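Local coordinates for protein tapirin (Caldicellulosiruptor kristjanssonii, PDB 6N2B) that probably binds cellulose through its C-terminal beta-helix domain, which carries a calcium ion and is thought to support attachment of the bacterium to plant biomass, at residues Q235-K241 / I256-N262; T347-A353 / F369-T375. Residues are numbered along the deposited sequence.

Interaction 1 of 2, residues Q235-K241 / I256-N262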
# COMPACT_ATOMS: atom_id res chain seq x y z
N GLN A 235 1.45 -8.73 -0.91
CA GLN A 235 1.82 -9.29 -2.20
C GLN A 235 0.66 -9.10 -3.15
O GLN A 235 -0.43 -9.64 -2.93
CB GLN A 235 2.21 -10.76 -2.08
CG GLN A 235 2.27 -11.48 -3.41
CD GLN A 235 2.74 -12.93 -3.26
OE1 GLN A 235 3.89 -13.26 -3.59
NE2 GLN A 235 1.86 -13.80 -2.76
N THR A 236 0.90 -8.34 -4.21
CA THR A 236 -0.10 -8.01 -5.21
C THR A 236 0.22 -8.75 -6.50
O THR A 236 1.38 -8.78 -6.93
CB THR A 236 -0.13 -6.50 -5.46
OG1 THR A 236 1.13 -6.08 -6.01
CG2 THR A 236 -0.38 -5.77 -4.14
N GLN A 237 -0.81 -9.33 -7.12
CA GLN A 237 -0.63 -10.22 -8.27
C GLN A 237 -1.01 -9.57 -9.60
O GLN A 237 -1.50 -10.24 -10.51
CB GLN A 237 -1.42 -11.51 -8.07
CG GLN A 237 -2.91 -11.31 -7.81
CD GLN A 237 -3.67 -12.64 -7.66
OE1 GLN A 237 -4.47 -12.80 -6.73
NE2 GLN A 237 -3.44 -13.58 -8.58
N GLY A 238 -0.80 -8.27 -9.74
CA GLY A 238 -1.00 -7.64 -11.03
C GLY A 238 -2.16 -6.67 -10.99
O GLY A 238 -3.14 -6.84 -10.25
N GLU A 239 -2.05 -5.61 -11.80
CA GLU A 239 -3.08 -4.58 -11.94
C GLU A 239 -3.50 -4.02 -10.58
O GLU A 239 -4.69 -3.79 -10.32
CB GLU A 239 -4.31 -5.11 -12.69
CG GLU A 239 -4.08 -5.44 -14.14
CD GLU A 239 -3.73 -4.24 -14.99
OE1 GLU A 239 -4.13 -3.11 -14.64
OE2 GLU A 239 -3.05 -4.45 -16.03
N PHE A 240 -2.53 -3.82 -9.70
CA PHE A 240 -2.81 -3.23 -8.40
C PHE A 240 -2.63 -1.72 -8.48
O PHE A 240 -1.59 -1.25 -8.94
CB PHE A 240 -1.92 -3.83 -7.32
CG PHE A 240 -2.09 -3.18 -5.99
CD1 PHE A 240 -3.11 -3.58 -5.14
CD2 PHE A 240 -1.25 -2.15 -5.59
CE1 PHE A 240 -3.28 -2.97 -3.91
CE2 PHE A 240 -1.42 -1.54 -4.37
CZ PHE A 240 -2.43 -1.95 -3.53
N LYS A 241 -3.63 -0.96 -8.04
CA LYS A 241 -3.59 0.49 -8.12
C LYS A 241 -4.00 1.13 -6.80
O LYS A 241 -5.03 0.76 -6.22
CB LYS A 241 -4.48 1.01 -9.25
CG LYS A 241 -3.87 0.80 -10.61
CD LYS A 241 -4.93 0.87 -11.69
CE LYS A 241 -4.36 1.34 -13.00
NZ LYS A 241 -3.29 0.43 -13.48
N ILE A 256 5.70 -7.18 -1.95
CA ILE A 256 6.05 -7.70 -3.27
C ILE A 256 4.96 -7.28 -4.23
O ILE A 256 3.82 -7.74 -4.13
CB ILE A 256 6.22 -9.22 -3.26
CG1 ILE A 256 7.09 -9.67 -2.07
CG2 ILE A 256 6.74 -9.68 -4.61
CD1 ILE A 256 8.57 -9.30 -2.15
N VAL A 257 5.30 -6.41 -5.17
CA VAL A 257 4.39 -5.99 -6.23
C VAL A 257 4.77 -6.75 -7.49
O VAL A 257 5.85 -6.54 -8.05
CB VAL A 257 4.44 -4.47 -6.44
CG1 VAL A 257 3.60 -4.07 -7.64
CG2 VAL A 257 3.98 -3.75 -5.17
N ASN A 258 3.89 -7.66 -7.94
CA ASN A 258 4.15 -8.50 -9.10
C ASN A 258 3.35 -8.03 -10.31
O ASN A 258 2.38 -7.27 -10.19
CB ASN A 258 3.79 -9.96 -8.80
CG ASN A 258 4.79 -10.63 -7.86
OD1 ASN A 258 5.98 -10.34 -7.88
ND2 ASN A 258 4.29 -11.54 -7.04
N GLY A 259 3.77 -8.51 -11.49
CA GLY A 259 3.09 -8.21 -12.74
C GLY A 259 3.23 -6.76 -13.17
O GLY A 259 4.02 -5.99 -12.63
N GLY A 260 2.42 -6.39 -14.17
CA GLY A 260 2.40 -5.05 -14.71
C GLY A 260 1.10 -4.30 -14.44
O GLY A 260 0.19 -4.77 -13.76
N GLY A 261 1.03 -3.10 -15.00
CA GLY A 261 -0.16 -2.29 -14.84
C GLY A 261 -0.40 -1.79 -13.44
O GLY A 261 -1.50 -1.32 -13.13
N ASN A 262 0.60 -1.87 -12.57
CA ASN A 262 0.48 -1.33 -11.24
C ASN A 262 0.80 0.15 -11.23
O ASN A 262 1.74 0.60 -11.89
CB ASN A 262 1.41 -2.06 -10.29
CG ASN A 262 1.24 -3.52 -10.38
OD1 ASN A 262 0.17 -4.05 -10.08
ND2 ASN A 262 2.28 -4.20 -10.85
O HOH W 1 0.75 -6.22 -8.47
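The corner loops of two successive coils of a parallel beta-helix lie side by side, where each coil leaves one face of the beta-helix for the next. Parallel bridges pair Gln235 with Ile256 and Thr236 with Val257, at CA-CA distances of 4.6 and 5.0 Å. The ladder is carried by Thr236 N to Ile256 O (3.0 Å) and Asn258 N to Thr236 O (2.9 Å). Thr236 and Val257 share one face of the sheet and are buried. Past the strands the register slips by one residue, from Gly238 opposite Gly259 to Glu239 opposite Gly261. Backbone hydrogen bonding resumes with Glu239 N to Gly260 O (3.1 Å), and Asn262 OD1 accepts Phe240 N (2.7 Å). Water 1 bridges the loops: it accepts from Thr236 OG1 (2.5 Å) and Gly238 N (2.9 Å) and donates to Asn258 O (2.6 Å) and Asn262 OD1 (2.8 Å). At Gly261 a modelled CB would clash with Glu239 OE2, a carboxylate oxygen that is hydrogen-bonded to Asn285 ND2. Strand 221-224 flanks the corner, its Phe221 backbone hydrogen-bonding to those of Glu239 and Lys241, while Ile256 and Val257 touch Val277 and Phe278 of strand 275-278.

Interaction 2 of 2, residues T347-A353 / F369-T375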
# COMPACT_ATOMS: atom_id res chain seq x y z
N THR A 347 18.55 6.21 -12.88
CA THR A 347 18.18 6.98 -11.70
C THR A 347 18.57 8.43 -11.95
O THR A 347 19.74 8.71 -12.19
CB THR A 347 18.87 6.47 -10.45
OG1 THR A 347 18.55 5.08 -10.27
CG2 THR A 347 18.40 7.24 -9.24
N THR A 348 17.58 9.32 -11.87
CA THR A 348 17.76 10.75 -12.07
C THR A 348 17.61 11.49 -10.74
O THR A 348 16.57 11.37 -10.08
CB THR A 348 16.76 11.29 -13.09
OG1 THR A 348 16.93 10.61 -14.34
CG2 THR A 348 16.96 12.79 -13.32
N ILE A 349 18.62 12.25 -10.36
CA ILE A 349 18.50 13.23 -9.29
C ILE A 349 17.99 14.51 -9.94
O ILE A 349 18.67 15.10 -10.77
CB ILE A 349 19.85 13.45 -8.58
CG1 ILE A 349 20.57 12.12 -8.40
CG2 ILE A 349 19.66 14.17 -7.25
CD1 ILE A 349 19.81 11.08 -7.57
N LYS A 350 16.78 14.92 -9.59
CA LYS A 350 16.18 16.08 -10.23
C LYS A 350 16.72 17.36 -9.61
O LYS A 350 17.28 17.37 -8.52
CB LYS A 350 14.66 16.05 -10.10
CG LYS A 350 13.99 14.89 -10.81
CD LYS A 350 12.88 15.37 -11.74
CE LYS A 350 13.42 15.87 -13.07
NZ LYS A 350 12.48 16.77 -13.81
N SER A 351 16.53 18.47 -10.34
CA SER A 351 17.10 19.75 -9.95
C SER A 351 16.70 20.11 -8.53
O SER A 351 15.54 19.97 -8.14
CB SER A 351 16.63 20.86 -10.90
OG SER A 351 16.74 20.46 -12.25
N GLY A 352 17.67 20.60 -7.77
CA GLY A 352 17.45 20.98 -6.40
C GLY A 352 17.59 19.85 -5.40
O GLY A 352 17.71 20.12 -4.20
N ALA A 353 17.59 18.61 -5.86
CA ALA A 353 17.63 17.45 -4.98
C ALA A 353 19.07 17.07 -4.62
O ALA A 353 20.02 17.41 -5.33
CB ALA A 353 16.92 16.26 -5.64
N PHE A 369 21.73 10.08 -13.97
CA PHE A 369 21.72 11.44 -14.47
C PHE A 369 21.53 12.40 -13.30
O PHE A 369 20.59 12.25 -12.52
CB PHE A 369 20.60 11.61 -15.50
CG PHE A 369 20.67 12.88 -16.28
CD1 PHE A 369 20.08 14.04 -15.80
CD2 PHE A 369 21.31 12.91 -17.52
CE1 PHE A 369 20.12 15.23 -16.54
CE2 PHE A 369 21.37 14.09 -18.26
CZ PHE A 369 20.77 15.25 -17.77
N ILE A 370 22.44 13.36 -13.17
CA ILE A 370 22.34 14.39 -12.15
C ILE A 370 21.96 15.70 -12.83
O ILE A 370 22.71 16.22 -13.67
CB ILE A 370 23.64 14.52 -11.36
CG1 ILE A 370 24.09 13.13 -10.94
CG2 ILE A 370 23.45 15.43 -10.15
CD1 ILE A 370 25.50 13.06 -10.54
N GLU A 371 20.78 16.22 -12.50
CA GLU A 371 20.33 17.40 -13.20
C GLU A 371 21.04 18.63 -12.66
O GLU A 371 21.69 18.61 -11.61
CB GLU A 371 18.82 17.55 -13.10
CG GLU A 371 18.08 16.72 -14.14
CD GLU A 371 16.57 16.81 -14.02
OE1 GLU A 371 16.08 17.52 -13.10
OE2 GLU A 371 15.87 16.17 -14.85
N ALA A 372 20.92 19.72 -13.42
CA ALA A 372 21.51 20.98 -13.01
C ALA A 372 20.94 21.40 -11.66
O ALA A 372 19.74 21.34 -11.43
CB ALA A 372 21.23 22.06 -14.06
N GLY A 373 21.82 21.82 -10.76
CA GLY A 373 21.38 22.19 -9.44
C GLY A 373 21.14 21.03 -8.50
O GLY A 373 20.84 21.27 -7.33
N ALA A 374 21.28 19.79 -8.98
CA ALA A 374 21.23 18.61 -8.14
C ALA A 374 22.64 18.21 -7.71
O ALA A 374 23.64 18.73 -8.20
CB ALA A 374 20.55 17.46 -8.87
N THR A 375 22.72 17.24 -6.79
CA THR A 375 23.98 16.80 -6.20
C THR A 375 23.86 15.36 -5.70
O THR A 375 22.93 15.03 -4.96
CB THR A 375 24.39 17.70 -5.03
OG1 THR A 375 24.56 19.05 -5.49
CG2 THR A 375 25.67 17.20 -4.41
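Glu371 points toward the neighbouring coil and overlaps Lys350 and Ser351, with 84 Å² of its surface covered there. Its OE1 accepts Ser351 N at 3.0 Å and lies 3.1 Å from Ser351 OG, while OE2 forms a salt bridge with Lys350 NZ at 3.6 Å. Behind this polar cluster the strands pair in parallel, Thr348 with Phe369 and Ile349 with Ile370, at CA-CA distances of 4.7 and 4.9 Å. Three backbone hydrogen bonds make the ladder: Phe369 N to Thr347 O (3.0 Å), Ile349 N to Phe369 O (2.9 Å) and Glu371 N to Ile349 O (2.9 Å). The pattern is that of consecutive coils in a parallel beta-helix, and the corner repeats as well: type II turns run from Lys350 to Ala353 and from Glu371 to Ala374, with Gly352 and Gly373 both at positive phi. A weak hydrogen bond from Gly352 N to Gly373 O (3.3 Å) joins the turns, and Thr375 N to Ala353 O (3.1 Å) restarts the ladder beyond them. On the buried side Ile349 CG2 meets Ala374 CB at 3.8 Å and Ile349 CB lies 4.4 Å from Ile370 CG2; Ile349 also touches Ile330 of strand 327-330 and Leu355 of strand 354-357.

In the fold
Both contacts pair corners of the same beta-helix, but different corners. In interaction 1 the chain turns from the face that holds strands 234-236 and 254-257 to the face of strands 240-250 and 263-266; in interaction 2 it turns from the face of 346-349 and 367-370 to that of 354-357 and 375-378. The contacts follow one another along the chain with several coils between them, so their centres are about 29 Å apart and their nearest atoms about 17 Å. The centre of interaction 1 is about 11 Å, and that of interaction 2 about 27 Å, from the centre of the chain. Both are away from the calcium site of Asp429, Val431, Ala433, Leu436 and Glu465.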